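Local coordinates for protein TSC1 N-terminal domain (Chaetomium thermophilum, PDB 7A0M) that belongs to a subunit of the TSC complex and probably helps it bind lysosomal phosphoinositides, a step in the control of mTORC1 signalling, at residues Asp43-Glu47 against Pro84-Pro89; Phe75-Leu79 against Trp95-Leu99; Leu249-Val253 against Val320-Tyr326; Tyr331-Ile336 against His376-Phe382. All blocks are in the same frame, centred on the assembly; numbering follows the deposited sequence.

Contact 1: Asp43-Glu47 against Pro84-Pro89; sequences DKPEE and PGLGAP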
loop_
_atom_site.group_PDB
_atom_site.type_symbol
_atom_site.label_atom_id
_atom_site.label_comp_id
_atom_site.label_asym_id
_atom_site.label_seq_id
_atom_site.Cartn_x
_atom_site.Cartn_y
_atom_site.Cartn_z
ATOM N N ASP B 43 41.695 -3.162 55.044
ATOM C CA ASP B 43 41.938 -2.660 53.701
ATOM C C ASP B 43 42.077 -3.772 52.672
ATOM O O ASP B 43 41.891 -3.518 51.476
ATOM C CB ASP B 43 43.199 -1.789 53.699
ATOM C CG ASP B 43 43.219 -0.790 52.562
ATOM O OD1 ASP B 43 42.199 -0.684 51.850
ATOM O OD2 ASP B 43 44.246 -0.101 52.387
ATOM N N LYS B 44 42.389 -4.994 53.102
ATOM C CA LYS B 44 42.498 -6.146 52.207
ATOM C C LYS B 44 41.692 -7.297 52.792
ATOM O O LYS B 44 42.218 -8.122 53.554
ATOM C CB LYS B 44 43.960 -6.524 51.981
ATOM C CG LYS B 44 44.698 -5.536 51.084
ATOM C CD LYS B 44 46.134 -5.956 50.848
ATOM C CE LYS B 44 46.659 -5.430 49.524
ATOM N NZ LYS B 44 45.725 -5.703 48.385
ATOM N N PRO B 45 40.398 -7.383 52.457
ATOM C CA PRO B 45 39.543 -8.410 53.074
ATOM C C PRO B 45 39.869 -9.822 52.618
ATOM O O PRO B 45 39.699 -10.763 53.404
ATOM C CB PRO B 45 38.124 -7.989 52.654
ATOM C CG PRO B 45 38.258 -6.559 52.184
ATOM C CD PRO B 45 39.630 -6.466 51.602
ATOM N N GLU B 46 40.341 -10.000 51.380
ATOM C CA GLU B 46 40.662 -11.321 50.841
ATOM C C GLU B 46 41.960 -11.899 51.378
ATOM O O GLU B 46 42.409 -12.926 50.862
ATOM C CB GLU B 46 40.728 -11.281 49.310
ATOM C CG GLU B 46 39.392 -11.051 48.654
ATOM C CD GLU B 46 39.463 -10.930 47.144
ATOM O OE1 GLU B 46 40.456 -11.405 46.547
ATOM O OE2 GLU B 46 38.494 -10.393 46.558
ATOM N N GLU B 47 42.548 -11.306 52.416
ATOM C CA GLU B 47 43.835 -11.752 52.928
ATOM C C GLU B 47 43.752 -12.307 54.344
ATOM O O GLU B 47 44.784 -12.447 55.010
ATOM C CB GLU B 47 44.841 -10.609 52.870
ATOM C CG GLU B 47 45.158 -10.167 51.465
ATOM C CD GLU B 47 46.328 -9.215 51.426
ATOM O OE1 GLU B 47 46.653 -8.640 52.485
ATOM O OE2 GLU B 47 46.927 -9.043 50.345
ATOM N N PRO B 84 30.954 -5.709 51.722
ATOM C CA PRO B 84 32.281 -5.302 51.228
ATOM C C PRO B 84 33.426 -5.993 51.942
ATOM O O PRO B 84 34.492 -6.189 51.344
ATOM C CB PRO B 84 32.298 -3.788 51.476
ATOM C CG PRO B 84 30.870 -3.393 51.498
ATOM C CD PRO B 84 30.158 -4.542 52.145
ATOM N N GLY B 85 33.240 -6.372 53.202
ATOM C CA GLY B 85 34.283 -7.024 53.961
ATOM C C GLY B 85 34.342 -8.530 53.856
ATOM O O GLY B 85 35.155 -9.148 54.548
ATOM N N LEU B 86 33.510 -9.150 53.010
ATOM C CA LEU B 86 33.528 -10.607 52.897
ATOM C C LEU B 86 34.757 -11.097 52.150
ATOM O O LEU B 86 35.251 -12.200 52.417
ATOM C CB LEU B 86 32.268 -11.099 52.187
ATOM C CG LEU B 86 30.946 -10.919 52.930
ATOM C CD1 LEU B 86 29.778 -11.326 52.046
ATOM C CD2 LEU B 86 30.960 -11.727 54.214
ATOM N N GLY B 87 35.253 -10.304 51.206
ATOM C CA GLY B 87 36.449 -10.661 50.477
ATOM C C GLY B 87 36.229 -11.168 49.066
ATOM O O GLY B 87 35.881 -10.400 48.163
ATOM N N ALA B 88 36.443 -12.465 48.871
ATOM C CA ALA B 88 36.352 -13.049 47.542
ATOM C C ALA B 88 34.928 -12.923 47.003
ATOM O O ALA B 88 33.962 -13.084 47.758
ATOM C CB ALA B 88 36.777 -14.517 47.573
ATOM N N PRO B 89 34.762 -12.623 45.711
ATOM C CA PRO B 89 33.406 -12.510 45.152
ATOM C C PRO B 89 32.620 -13.800 45.233
ATOM O O PRO B 89 31.386 -13.766 45.148
ATOM C CB PRO B 89 33.657 -12.096 43.695
ATOM C CG PRO B 89 35.017 -11.486 43.704
ATOM C CD PRO B 89 35.796 -12.253 44.732
#
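The backbones of E46 and G87 pass within 4.3 Å of each other, CA to CA, where the weakly bonded start of a helix, P45-E47, meets a link without regular helix or strand. So close a passage needs a residue without a side chain. G87 has a positive phi, 104°, and a CB at these backbone angles would jam against the preceding carbonyl oxygen and crowd both P45 O and E46 CG. The ring of P45 packs against this bare backbone: P45 CB lies 3.8 Å from G87 CA and 3.7 Å from G85 O. Proline suits the first turn of a helix, since its missing N-H costs no bond there, and its rigid ring offers a fixed apolar surface. E46 takes part mainly through its methylene carbons. With CG beside its own backbone N (chi1 -69°) and the chain extended beyond, E46 CG lies 3.3 Å from A88 N and the carboxylate runs on along the link. There E46 OE2 comes 3.1 Å from G87 O; both are acceptors, so the approach adds no bond and is probably mildly repulsive. P89 CD lies near E46 OE2. The link joins helix 69-81 to helix 89-105 across the beginning of helix 45-65, and L86 turns the other way, packing on L53, N54 and L57 of helix 45-65 and on R91 and T92 of helix 89-105.

Contact 2: Phe75-Leu79 against Trp95-Leu99; sequences FVAVL and WWDKL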
loop_
_atom_site.group_PDB
_atom_site.type_symbol
_atom_site.label_atom_id
_atom_site.label_comp_id
_atom_site.label_asym_id
_atom_site.label_seq_id
_atom_site.Cartn_x
_atom_site.Cartn_y
_atom_site.Cartn_z
ATOM N N PHE B 75 19.112 -10.862 59.571
ATOM C CA PHE B 75 20.396 -11.401 59.131
ATOM C C PHE B 75 20.779 -10.881 57.751
ATOM O O PHE B 75 21.959 -10.625 57.484
ATOM C CB PHE B 75 20.353 -12.929 59.134
ATOM C CG PHE B 75 21.658 -13.575 58.775
ATOM C CD1 PHE B 75 22.673 -13.684 59.712
ATOM C CD2 PHE B 75 21.869 -14.084 57.504
ATOM C CE1 PHE B 75 23.877 -14.281 59.384
ATOM C CE2 PHE B 75 23.068 -14.683 57.171
ATOM C CZ PHE B 75 24.075 -14.781 58.112
ATOM N N VAL B 76 19.799 -10.723 56.858
ATOM C CA VAL B 76 20.101 -10.201 55.528
ATOM C C VAL B 76 20.581 -8.759 55.623
ATOM O O VAL B 76 21.507 -8.352 54.910
ATOM C CB VAL B 76 18.875 -10.334 54.605
ATOM C CG1 VAL B 76 19.137 -9.656 53.271
ATOM C CG2 VAL B 76 18.535 -11.797 54.388
ATOM N N ALA B 77 19.975 -7.970 56.513
ATOM C CA ALA B 77 20.414 -6.591 56.704
ATOM C C ALA B 77 21.863 -6.542 57.167
ATOM O O ALA B 77 22.641 -5.692 56.716
ATOM C CB ALA B 77 19.504 -5.881 57.705
ATOM N N VAL B 78 22.243 -7.442 58.075
ATOM C CA VAL B 78 23.634 -7.518 58.510
ATOM C C VAL B 78 24.531 -7.958 57.363
ATOM O O VAL B 78 25.635 -7.431 57.181
ATOM C CB VAL B 78 23.761 -8.477 59.705
ATOM C CG1 VAL B 78 25.163 -8.435 60.255
ATOM C CG2 VAL B 78 22.761 -8.118 60.775
ATOM N N LEU B 79 24.075 -8.934 56.577
ATOM C CA LEU B 79 24.880 -9.435 55.471
ATOM C C LEU B 79 25.068 -8.381 54.387
ATOM O O LEU B 79 26.106 -8.363 53.717
ATOM C CB LEU B 79 24.243 -10.699 54.904
ATOM C CG LEU B 79 25.108 -11.570 54.001
ATOM C CD1 LEU B 79 26.417 -11.914 54.692
ATOM C CD2 LEU B 79 24.345 -12.833 53.669
ATOM N N TRP B 95 26.630 -16.800 49.948
ATOM C CA TRP B 95 25.600 -16.361 50.880
ATOM C C TRP B 95 24.285 -16.105 50.154
ATOM O O TRP B 95 23.217 -16.490 50.642
ATOM C CB TRP B 95 26.067 -15.114 51.627
ATOM C CG TRP B 95 26.956 -15.431 52.788
ATOM C CD1 TRP B 95 28.298 -15.201 52.879
ATOM C CD2 TRP B 95 26.576 -16.072 54.012
ATOM N NE1 TRP B 95 28.773 -15.638 54.091
ATOM C CE2 TRP B 95 27.736 -16.179 54.805
ATOM C CE3 TRP B 95 25.366 -16.557 54.518
ATOM C CZ2 TRP B 95 27.722 -16.752 56.074
ATOM C CZ3 TRP B 95 25.354 -17.124 55.779
ATOM C CH2 TRP B 95 26.524 -17.217 56.542
ATOM N N TRP B 96 24.348 -15.446 48.995
ATOM C CA TRP B 96 23.158 -15.259 48.171
ATOM C C TRP B 96 22.552 -16.604 47.782
ATOM O O TRP B 96 21.331 -16.789 47.851
ATOM C CB TRP B 96 23.516 -14.416 46.946
ATOM C CG TRP B 96 22.353 -14.017 46.085
ATOM C CD1 TRP B 96 21.715 -12.809 46.079
ATOM C CD2 TRP B 96 21.749 -14.792 45.041
ATOM N NE1 TRP B 96 20.719 -12.803 45.133
ATOM C CE2 TRP B 96 20.723 -14.006 44.476
ATOM C CE3 TRP B 96 21.964 -16.080 44.541
ATOM C CZ2 TRP B 96 19.914 -14.466 43.439
ATOM C CZ3 TRP B 96 21.159 -16.535 43.511
ATOM C CH2 TRP B 96 20.148 -15.730 42.972
ATOM N N ASP B 97 23.397 -17.552 47.368
ATOM C CA ASP B 97 22.920 -18.895 47.052
ATOM C C ASP B 97 22.320 -19.569 48.279
ATOM O O ASP B 97 21.319 -20.289 48.180
ATOM C CB ASP B 97 24.081 -19.731 46.504
ATOM C CG ASP B 97 23.627 -21.011 45.827
ATOM O OD1 ASP B 97 22.414 -21.296 45.825
ATOM O OD2 ASP B 97 24.495 -21.744 45.306
ATOM N N LYS B 98 22.919 -19.340 49.448
ATOM C CA LYS B 98 22.453 -19.976 50.674
ATOM C C LYS B 98 21.121 -19.404 51.151
ATOM O O LYS B 98 20.309 -20.134 51.731
ATOM C CB LYS B 98 23.538 -19.841 51.740
ATOM C CG LYS B 98 23.300 -20.557 53.044
ATOM C CD LYS B 98 24.495 -20.311 53.949
ATOM C CE LYS B 98 24.412 -21.107 55.228
ATOM N NZ LYS B 98 24.362 -22.575 54.987
ATOM N N LEU B 99 20.877 -18.114 50.919
ATOM C CA LEU B 99 19.669 -17.456 51.402
ATOM C C LEU B 99 18.523 -17.450 50.397
ATOM O O LEU B 99 17.417 -17.033 50.758
ATOM C CB LEU B 99 19.977 -16.007 51.799
ATOM C CG LEU B 99 21.056 -15.773 52.857
ATOM C CD1 LEU B 99 21.052 -14.322 53.310
ATOM C CD2 LEU B 99 20.883 -16.709 54.031
#
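F75 brings the end of its ring up to the indole of W95, F75 CZ lying 3.5 Å from W95 CZ3. The two side chains run at about a right angle, the rings meeting obliquely, planes at 53°; from the side of F75, the indole atoms sit at the phenyl edge, near its plane. L79 meets the same indole differently. Its CD1 stands over the face of the W95 five-membered ring, 4.1 Å from the centroid and close to the ring normal, in a CH-pi contact, while L79 CD2 rests 3.5 Å from W95 CB. The phenyl ring and the branched leucine thus share one tryptophan between them, the first at its six-membered end and the second at its base. With CG beside its backbone N (chi1 -82°), W95 places the indole where both F75 and L79 reach it. L99, one turn on, meets L79 tip to tip, L99 CD1 to L79 CD2 at 3.6 Å, and the same L99 CD1 lies 3.7 Å from V76 CG2.

This is the packing of adjacent antiparallel helices, 69-81 and 89-105, in an all-helical array. The segments are antiparallel within 11° and their axes lie 12.2 Å apart, a wide separation that large side chains bridge. Were W95 replaced by an alanine, F75 would probably lose the partner at the end of its ring and L79 the face beneath its CD1. W61 of helix 45-65 meets F75 and L99. Every touching residue is buried and apolar, so cohesion here rests on shape fit and dispersion, with no hydrogen bond to set its direction.

Contact 3: Leu249-Val253 against Val320-Tyr326; sequences LIALV and VPYLPEY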
loop_
_atom_site.group_PDB
_atom_site.type_symbol
_atom_site.label_atom_id
_atom_site.label_comp_id
_atom_site.label_asym_id
_atom_site.label_seq_id
_atom_site.Cartn_x
_atom_site.Cartn_y
_atom_site.Cartn_z
ATOM N N LEU B 249 6.940 -16.509 17.589
ATOM C CA LEU B 249 6.824 -15.464 16.578
ATOM C C LEU B 249 6.796 -14.082 17.219
ATOM O O LEU B 249 7.390 -13.136 16.690
ATOM C CB LEU B 249 5.575 -15.692 15.727
ATOM C CG LEU B 249 5.514 -14.882 14.430
ATOM C CD1 LEU B 249 6.684 -15.246 13.527
ATOM C CD2 LEU B 249 4.192 -15.109 13.716
ATOM N N ILE B 250 6.112 -13.946 18.357
ATOM C CA ILE B 250 6.098 -12.670 19.065
ATOM C C ILE B 250 7.507 -12.291 19.499
ATOM O O ILE B 250 7.925 -11.135 19.366
ATOM C CB ILE B 250 5.132 -12.726 20.264
ATOM C CG1 ILE B 250 3.685 -12.837 19.780
ATOM C CG2 ILE B 250 5.303 -11.502 21.152
ATOM C CD1 ILE B 250 2.677 -12.988 20.899
ATOM N N ALA B 251 8.264 -13.261 20.018
ATOM C CA ALA B 251 9.647 -12.993 20.399
ATOM C C ALA B 251 10.480 -12.582 19.192
ATOM O O ALA B 251 11.281 -11.643 19.274
ATOM C CB ALA B 251 10.253 -14.221 21.077
ATOM N N LEU B 252 10.304 -13.268 18.061
ATOM C CA LEU B 252 11.062 -12.926 16.861
ATOM C C LEU B 252 10.726 -11.520 16.373
ATOM O O LEU B 252 11.622 -10.755 16.001
ATOM C CB LEU B 252 10.795 -13.951 15.759
ATOM C CG LEU B 252 11.532 -13.714 14.438
ATOM C CD1 LEU B 252 13.039 -13.779 14.643
ATOM C CD2 LEU B 252 11.089 -14.714 13.379
ATOM N N VAL B 253 9.439 -11.166 16.366
ATOM C CA VAL B 253 9.029 -9.842 15.900
ATOM C C VAL B 253 9.614 -8.750 16.789
ATOM O O VAL B 253 9.983 -7.670 16.310
ATOM C CB VAL B 253 7.491 -9.759 15.824
ATOM C CG1 VAL B 253 7.037 -8.331 15.565
ATOM C CG2 VAL B 253 6.967 -10.681 14.734
ATOM N N VAL B 320 -2.204 -18.702 13.128
ATOM C CA VAL B 320 -1.231 -18.047 13.999
ATOM C C VAL B 320 -1.640 -16.584 14.146
ATOM O O VAL B 320 -1.634 -15.851 13.145
ATOM C CB VAL B 320 0.191 -18.167 13.441
ATOM C CG1 VAL B 320 1.193 -17.556 14.408
ATOM C CG2 VAL B 320 0.528 -19.625 13.161
ATOM N N PRO B 321 -2.001 -16.127 15.350
ATOM C CA PRO B 321 -2.518 -14.752 15.485
ATOM C C PRO B 321 -1.525 -13.669 15.097
ATOM O O PRO B 321 -1.928 -12.644 14.534
ATOM C CB PRO B 321 -2.889 -14.670 16.973
ATOM C CG PRO B 321 -3.113 -16.085 17.391
ATOM C CD PRO B 321 -2.135 -16.898 16.596
ATOM N N TYR B 322 -0.239 -13.857 15.385
ATOM C CA TYR B 322 0.761 -12.820 15.166
ATOM C C TYR B 322 1.348 -12.839 13.760
ATOM O O TYR B 322 2.308 -12.107 13.494
ATOM C CB TYR B 322 1.883 -12.944 16.200
ATOM C CG TYR B 322 2.352 -11.616 16.752
ATOM C CD1 TYR B 322 1.516 -10.838 17.541
ATOM C CD2 TYR B 322 3.631 -11.144 16.490
ATOM C CE1 TYR B 322 1.937 -9.623 18.050
ATOM C CE2 TYR B 322 4.062 -9.931 16.995
ATOM C CZ TYR B 322 3.211 -9.176 17.774
ATOM O OH TYR B 322 3.635 -7.968 18.280
ATOM N N LEU B 323 0.804 -13.659 12.863
ATOM C CA LEU B 323 1.293 -13.684 11.486
ATOM C C LEU B 323 1.207 -12.335 10.775
ATOM O O LEU B 323 2.168 -11.989 10.065
ATOM C CB LEU B 323 0.545 -14.763 10.692
ATOM C CG LEU B 323 0.974 -14.949 9.234
ATOM C CD1 LEU B 323 2.448 -15.322 9.148
ATOM C CD2 LEU B 323 0.113 -15.996 8.545
ATOM N N PRO B 324 0.125 -11.547 10.888
ATOM C CA PRO B 324 0.117 -10.240 10.204
ATOM C C PRO B 324 1.255 -9.326 10.623
ATOM O O PRO B 324 1.841 -8.643 9.774
ATOM C CB PRO B 324 -1.249 -9.653 10.585
ATOM C CG PRO B 324 -2.095 -10.831 10.881
ATOM C CD PRO B 324 -1.182 -11.837 11.510
ATOM N N GLU B 325 1.584 -9.292 11.916
ATOM C CA GLU B 325 2.707 -8.476 12.369
ATOM C C GLU B 325 4.030 -8.992 11.820
ATOM O O GLU B 325 4.966 -8.208 11.621
ATOM C CB GLU B 325 2.740 -8.433 13.898
ATOM C CG GLU B 325 1.541 -7.737 14.536
ATOM C CD GLU B 325 0.306 -8.620 14.612
ATOM O OE1 GLU B 325 0.314 -9.716 14.015
ATOM O OE2 GLU B 325 -0.676 -8.213 15.267
ATOM N N TYR B 326 4.129 -10.301 11.571
ATOM C CA TYR B 326 5.349 -10.853 10.990
ATOM C C TYR B 326 5.516 -10.409 9.542
ATOM O O TYR B 326 6.631 -10.102 9.106
ATOM C CB TYR B 326 5.333 -12.377 11.095
ATOM C CG TYR B 326 6.630 -13.040 10.692
ATOM C CD1 TYR B 326 7.849 -12.559 11.150
ATOM C CD2 TYR B 326 6.634 -14.155 9.865
ATOM C CE1 TYR B 326 9.038 -13.166 10.788
ATOM C CE2 TYR B 326 7.818 -14.769 9.499
ATOM C CZ TYR B 326 9.016 -14.270 9.964
ATOM O OH TYR B 326 10.196 -14.878 9.601
#
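V253 N donates to L249 O at 2.9 Å, an ordinary helical bond that sets one turn apart two residues that both touch Y322 and Y326. L249 divides its branches: CD1 stands over the face of the Y326 ring, 3.8 Å from the centroid and 17° off the normal, while L249 CD2 lies 3.6 Å from Y322 O and also touches V320 CG1. L252 CD2 meets the far part of the Y326 ring at CE1, and the hydroxyl beyond bonds to the backbone oxygen of L270, so this buried phenol has its polar end satisfied.

A type I turn from V320 to L323 leads into helix 323-333, which packs on helix 242-255. Y322, at the N-cap position, turns its ring back toward that partner. Its chi1 of -139° lies away from the usual staggered values and sets the ring between I250 CG1, 3.6 Å from the centroid over one face, and E325 CB over the opposite face. V253 CB comes to the ring edge, 3.6 Å from Y322 CE2; I250 thus takes a face and V253 an edge of the same ring. Without that ring, as with a serine at Y322, I250 and V253 would probably face a gap and E325 CB lose its cover. Y322 N donates to N246 OD1, on helix 242-255.

No hydrogen bond links the two segments, so it is aliphatic carbons against aromatic rings that hold them, with Y326 OH and Y322 N bonded outside the two segments.

Contact 4: Tyr331-Ile336 against His376-Phe382; sequences YGLYPI and HLLHPNF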
loop_
_atom_site.group_PDB
_atom_site.type_symbol
_atom_site.label_atom_id
_atom_site.label_comp_id
_atom_site.label_asym_id
_atom_site.label_seq_id
_atom_site.Cartn_x
_atom_site.Cartn_y
_atom_site.Cartn_z
ATOM N N TYR B 331 8.270 -7.145 5.593
ATOM C CA TYR B 331 8.103 -6.173 4.520
ATOM C C TYR B 331 8.731 -4.832 4.876
ATOM O O TYR B 331 9.201 -4.114 3.986
ATOM C CB TYR B 331 6.617 -6.007 4.205
ATOM C CG TYR B 331 6.307 -4.970 3.151
ATOM C CD1 TYR B 331 6.506 -5.238 1.804
ATOM C CD2 TYR B 331 5.801 -3.726 3.504
ATOM C CE1 TYR B 331 6.218 -4.294 0.836
ATOM C CE2 TYR B 331 5.511 -2.775 2.545
ATOM C CZ TYR B 331 5.722 -3.065 1.213
ATOM O OH TYR B 331 5.432 -2.120 0.257
ATOM N N GLY B 332 8.746 -4.475 6.162
ATOM C CA GLY B 332 9.349 -3.216 6.562
ATOM C C GLY B 332 10.860 -3.210 6.464
ATOM O O GLY B 332 11.461 -2.168 6.181
ATOM N N LEU B 333 11.496 -4.359 6.693
ATOM C CA LEU B 333 12.951 -4.441 6.726
ATOM C C LEU B 333 13.550 -4.785 5.364
ATOM O O LEU B 333 14.517 -4.150 4.934
ATOM C CB LEU B 333 13.395 -5.464 7.776
ATOM C CG LEU B 333 13.039 -5.102 9.219
ATOM C CD1 LEU B 333 13.585 -6.132 10.197
ATOM C CD2 LEU B 333 13.553 -3.712 9.554
ATOM N N TYR B 334 13.002 -5.791 4.684
ATOM C CA TYR B 334 13.518 -6.239 3.388
ATOM C C TYR B 334 12.353 -6.458 2.432
ATOM O O TYR B 334 12.024 -7.594 2.072
ATOM C CB TYR B 334 14.356 -7.510 3.545
ATOM C CG TYR B 334 15.638 -7.294 4.316
ATOM C CD1 TYR B 334 15.670 -7.423 5.699
ATOM C CD2 TYR B 334 16.815 -6.954 3.662
ATOM C CE1 TYR B 334 16.838 -7.222 6.408
ATOM C CE2 TYR B 334 17.987 -6.750 4.363
ATOM C CZ TYR B 334 17.993 -6.886 5.735
ATOM O OH TYR B 334 19.160 -6.685 6.437
ATOM N N PRO B 335 11.701 -5.375 1.998
ATOM C CA PRO B 335 10.531 -5.535 1.114
ATOM C C PRO B 335 10.861 -6.140 -0.238
ATOM O O PRO B 335 10.135 -7.025 -0.707
ATOM C CB PRO B 335 10.008 -4.099 0.974
ATOM C CG PRO B 335 11.210 -3.246 1.211
ATOM C CD PRO B 335 12.001 -3.959 2.265
ATOM N N ILE B 336 11.937 -5.685 -0.884
ATOM C CA ILE B 336 12.248 -6.152 -2.232
ATOM C C ILE B 336 12.576 -7.641 -2.221
ATOM O O ILE B 336 12.147 -8.393 -3.105
ATOM C CB ILE B 336 13.394 -5.319 -2.834
ATOM C CG1 ILE B 336 13.021 -3.836 -2.834
ATOM C CG2 ILE B 336 13.709 -5.787 -4.247
ATOM C CD1 ILE B 336 14.127 -2.928 -3.322
ATOM N N HIS B 376 -0.618 -2.685 3.249
ATOM C CA HIS B 376 0.683 -2.037 3.305
ATOM C C HIS B 376 0.889 -1.104 2.120
ATOM O O HIS B 376 0.592 -1.457 0.975
ATOM C CB HIS B 376 1.805 -3.076 3.358
ATOM C CG HIS B 376 1.874 -3.815 4.659
ATOM N ND1 HIS B 376 1.024 -4.854 4.971
ATOM C CD2 HIS B 376 2.682 -3.655 5.734
ATOM C CE1 HIS B 376 1.310 -5.307 6.178
ATOM N NE2 HIS B 376 2.313 -4.596 6.663
ATOM N N LEU B 377 1.410 0.085 2.414
ATOM C CA LEU B 377 1.764 1.057 1.393
ATOM C C LEU B 377 3.003 0.604 0.626
ATOM O O LEU B 377 3.744 -0.286 1.056
ATOM C CB LEU B 377 2.023 2.425 2.026
ATOM C CG LEU B 377 0.878 3.051 2.824
ATOM C CD1 LEU B 377 1.409 4.158 3.722
ATOM C CD2 LEU B 377 -0.198 3.581 1.892
ATOM N N LEU B 378 3.220 1.227 -0.531
ATOM C CA LEU B 378 4.452 1.008 -1.277
ATOM C C LEU B 378 5.658 1.417 -0.437
ATOM O O LEU B 378 5.683 2.502 0.153
ATOM C CB LEU B 378 4.426 1.798 -2.586
ATOM C CG LEU B 378 5.658 1.655 -3.484
ATOM C CD1 LEU B 378 5.778 0.234 -4.021
ATOM C CD2 LEU B 378 5.620 2.663 -4.623
ATOM N N HIS B 379 6.657 0.541 -0.385
ATOM C CA HIS B 379 7.823 0.756 0.460
ATOM C C HIS B 379 8.803 1.704 -0.228
ATOM O O HIS B 379 9.002 1.616 -1.443
ATOM C CB HIS B 379 8.509 -0.573 0.767
ATOM C CG HIS B 379 9.430 -0.525 1.945
ATOM N ND1 HIS B 379 10.655 0.106 1.908
ATOM C CD2 HIS B 379 9.315 -1.046 3.190
ATOM C CE1 HIS B 379 11.249 -0.018 3.082
ATOM N NE2 HIS B 379 10.456 -0.714 3.876
ATOM N N PRO B 380 9.419 2.626 0.519
ATOM C CA PRO B 380 10.401 3.532 -0.101
ATOM C C PRO B 380 11.598 2.818 -0.709
ATOM O O PRO B 380 12.259 3.396 -1.582
ATOM C CB PRO B 380 10.830 4.441 1.061
ATOM C CG PRO B 380 9.749 4.324 2.074
ATOM C CD PRO B 380 9.166 2.954 1.932
ATOM N N ASN B 381 11.900 1.589 -0.277
ATOM C CA ASN B 381 13.020 0.851 -0.853
ATOM C C ASN B 381 12.842 0.637 -2.349
ATOM O O ASN B 381 13.832 0.541 -3.084
ATOM C CB ASN B 381 13.187 -0.494 -0.144
ATOM C CG ASN B 381 13.912 -0.368 1.178
ATOM O OD1 ASN B 381 13.956 0.710 1.775
ATOM N ND2 ASN B 381 14.495 -1.466 1.639
ATOM N N PHE B 382 11.597 0.562 -2.817
ATOM C CA PHE B 382 11.348 0.365 -4.238
ATOM C C PHE B 382 11.768 1.574 -5.067
ATOM O O PHE B 382 11.874 1.457 -6.291
ATOM C CB PHE B 382 9.873 0.026 -4.474
ATOM C CG PHE B 382 9.480 -1.346 -3.984
ATOM C CD1 PHE B 382 9.851 -2.483 -4.687
ATOM C CD2 PHE B 382 8.743 -1.499 -2.820
ATOM C CE1 PHE B 382 9.494 -3.742 -4.236
ATOM C CE2 PHE B 382 8.385 -2.757 -2.367
ATOM C CZ PHE B 382 8.762 -3.878 -3.077
#
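Y331 and H379 both carry CG opposite the backbone N (chi1 177° and -162°), which sends their side chains past each other in opposite directions and brings the imidazole edge over the phenol face, planes at 86°, an edge-to-face pair. The phenol reaches beyond it: Y331 OH donates to L377 O at 2.6 Å. H379 is held at both ring nitrogens. H379 NE2 donates to G332 O at 2.9 Å, from above the carbonyl plane, and H379 ND1 accepts the backbone N-H of N381, with N381 N also at 2.9 Å and lying in the ring plane. One donor and one acceptor fix the rotation of the ring and suggest a neutral imidazole protonated on NE2.

With the H376 ring meeting Y331 obliquely, Y331, H376 and H379 form an aromatic cluster where helix 323-333 gives way to helix 335-343 at Y334 and P335. Proline fits this break, because it has no N-H to offer Y331 O, and I336 N turns to E390, leaving G332 O for the histidine. P335 also sets CG over the imidazole face, a CH-pi contact: P335 CG is 3.4 Å from the H379 ring centroid, nearly over its centre. N381 ND2, close to P335 CD, bonds to E390 as well.

Farther along, I336 CG1 stands over the face of F382, 4.2 Å from the centroid, and P335 CB touches the same ring at CE2. F382 meets F382 of the second subunit, and L378 O bonds to R373 of that subunit.

Overall arrangement
Contact 1 lies at the surface and contact 2 is buried, yet they touch, L86 CD1 to W95 CD1 at 4.2 Å; the first rests on a proline ring and glutamate methylenes against glycine backbone, the second on large apolar side chains. Both lie on one side of the chain's centre, opposite contacts 3 and 4, and contacts 1 and 4 are farthest apart, about 58 Å between centres. Contacts 3 and 4 use the two ends of helix 323-333, their nearest atoms about 5 Å apart, without touching. Contact 3, partly buried, sets aliphatic groups on tyrosine faces, whereas contact 4, buried against the second subunit, adds hydrogen bonds that contacts 1 to 3 lack between their segments.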